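Local atomic coordinates of enoyl-CoA hydratase, EchA12_1 (Mycobacterium marinum M, PDB entry 3QRE), a protein that probably hydrates the double bond of enoyl-CoA thioesters in fatty acid metabolism, as a member of the crotonase-like enoyl-CoA hydratase/isomerase family. Residues E34-G39 against Y228-A233. Residues are numbered along the deposited sequence; the frame is centred on the assembly and turned at random.
Sequences EATPGG and YAEDIA
Thr36 and Glu230 reach for each other from opposite directions and join through one side-chain hydrogen bond. Thr36 OG1 donates to Glu230 OE1 at 3.1 Å. The hydroxyl comes to OE1 from above the carboxylate plane, 38° out of it. With chi1 at 66°, OG1 of Thr36 is flanked by the backbone N and C of its own residue and faces Glu230. The Thr36 hydroxyl is also hydrogen-bonded to the backbone N of Val40, just past the turn, so one oxygen serves both the hairpin and the helix.

Glu230 leaves helix 221-235 toward the loop. Its chain is stretched out at chi2 (156°), and this brings the carboxylate to the loop. On the way the side chain lies against the backbone of Gly38. Glu230 CD is 3.9 Å from Gly38 CA, and Glu230 CG is 3.9 Å from Gly38 O. Thr36 to Gly39 form a type I beta turn, closed by Gly39 N to Thr36 O at 3.2 Å. This turn is the hairpin link between antiparallel strands 31-35 and 40-45, at one edge of the main sheet of the crotonase-like fold. Helix 221-235 packs on that sheet. Ala229 rests on Val40, Val77 and Val79, and Ala233 touches Val77.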
loop_
_atom_site.group_PDB
_atom_site.type_symbol
_atom_site.label_atom_id
_atom_site.label_comp_id
_atom_site.label_asym_id
_atom_site.label_seq_id
_atom_site.Cartn_x
_atom_site.Cartn_y
_atom_site.Cartn_z
ATOM N N GLU A 34 29.454 3.473 17.183
ATOM C CA GLU A 34 29.381 4.347 18.342
ATOM C C GLU A 34 28.086 4.114 19.123
ATOM O O GLU A 34 27.010 4.007 18.537
ATOM C CB GLU A 34 29.499 5.802 17.887
ATOM C CG GLU A 34 29.232 6.842 18.956
ATOM C CD GLU A 34 29.191 8.263 18.395
ATOM O OE1 GLU A 34 29.732 8.508 17.284
ATOM O OE2 GLU A 34 28.609 9.140 19.074
ATOM N N ALA A 35 28.201 4.034 20.446
ATOM C CA ALA A 35 27.037 3.843 21.317
ATOM C C ALA A 35 26.701 5.107 22.136
ATOM O O ALA A 35 27.572 5.652 22.823
ATOM C CB ALA A 35 27.284 2.650 22.232
ATOM N N THR A 36 25.454 5.578 22.067
ATOM C CA THR A 36 25.030 6.724 22.886
ATOM C C THR A 36 24.746 6.274 24.344
ATOM O O THR A 36 24.582 5.060 24.605
ATOM C CB THR A 36 23.790 7.484 22.303
ATOM O OG1 THR A 36 22.631 6.642 22.334
ATOM C CG2 THR A 36 24.041 7.956 20.892
ATOM N N PRO A 37 24.696 7.239 25.296
ATOM C CA PRO A 37 24.304 6.885 26.670
ATOM C C PRO A 37 22.913 6.248 26.704
ATOM O O PRO A 37 22.670 5.322 27.507
ATOM C CB PRO A 37 24.320 8.234 27.425
ATOM C CG PRO A 37 24.282 9.301 26.351
ATOM C CD PRO A 37 25.015 8.677 25.168
ATOM N N GLY A 38 22.025 6.719 25.816
ATOM C CA GLY A 38 20.646 6.214 25.707
ATOM C C GLY A 38 20.459 4.832 25.092
ATOM O O GLY A 38 19.324 4.371 24.959
ATOM N N GLY A 39 21.556 4.177 24.698
ATOM C CA GLY A 39 21.506 2.799 24.189
ATOM C C GLY A 39 21.199 2.653 22.694
ATOM O O GLY A 39 20.664 1.627 22.247
ATOM N N TYR A 228 13.955 10.004 17.699
ATOM C CA TYR A 228 13.027 8.905 17.423
ATOM C C TYR A 228 13.500 7.576 18.005
ATOM O O TYR A 228 12.730 6.882 18.658
ATOM C CB TYR A 228 12.775 8.805 15.909
ATOM C CG TYR A 228 11.752 7.763 15.535
ATOM C CD1 TYR A 228 10.400 8.023 15.652
ATOM C CD2 TYR A 228 12.152 6.507 15.077
ATOM C CE1 TYR A 228 9.467 7.070 15.321
ATOM C CE2 TYR A 228 11.239 5.556 14.736
ATOM C CZ TYR A 228 9.893 5.832 14.860
ATOM O OH TYR A 228 8.980 4.861 14.526
ATOM N N ALA A 229 14.776 7.251 17.794
ATOM C CA ALA A 229 15.388 6.005 18.305
ATOM C C ALA A 229 15.416 5.871 19.841
ATOM O O ALA A 229 15.115 4.803 20.382
ATOM C CB ALA A 229 16.771 5.814 17.733
ATOM N N GLU A 230 15.790 6.931 20.545
ATOM C CA GLU A 230 15.699 6.923 22.008
ATOM C C GLU A 230 14.250 6.997 22.490
ATOM O O GLU A 230 13.917 6.418 23.521
ATOM C CB GLU A 230 16.585 8.017 22.632
ATOM C CG GLU A 230 18.006 7.495 22.991
ATOM C CD GLU A 230 19.055 8.597 23.063
ATOM O OE1 GLU A 230 20.121 8.481 22.384
ATOM O OE2 GLU A 230 18.806 9.581 23.811
ATOM N N ASP A 231 13.394 7.687 21.730
ATOM C CA ASP A 231 11.948 7.675 21.973
ATOM C C ASP A 231 11.399 6.246 22.001
ATOM O O ASP A 231 10.752 5.869 22.983
ATOM C CB ASP A 231 11.179 8.513 20.939
ATOM C CG ASP A 231 10.995 9.971 21.365
ATOM O OD1 ASP A 231 11.743 10.484 22.246
ATOM O OD2 ASP A 231 10.084 10.622 20.809
ATOM N N ILE A 232 11.670 5.444 20.957
ATOM C CA ILE A 232 11.176 4.059 20.933
ATOM C C ILE A 232 11.845 3.169 21.981
ATOM O O ILE A 232 11.206 2.267 22.542
ATOM C CB ILE A 232 11.161 3.403 19.485
ATOM C CG1 ILE A 232 12.503 2.793 19.113
ATOM C CG2 ILE A 232 10.695 4.404 18.414
ATOM C CD1 ILE A 232 12.533 2.279 17.681
ATOM N N ALA A 233 13.115 3.446 22.261
ATOM C CA ALA A 233 13.846 2.744 23.301
ATOM C C ALA A 233 13.209 2.951 24.679
ATOM O O ALA A 233 13.180 2.026 25.505
ATOM C CB ALA A 233 15.297 3.173 23.322
#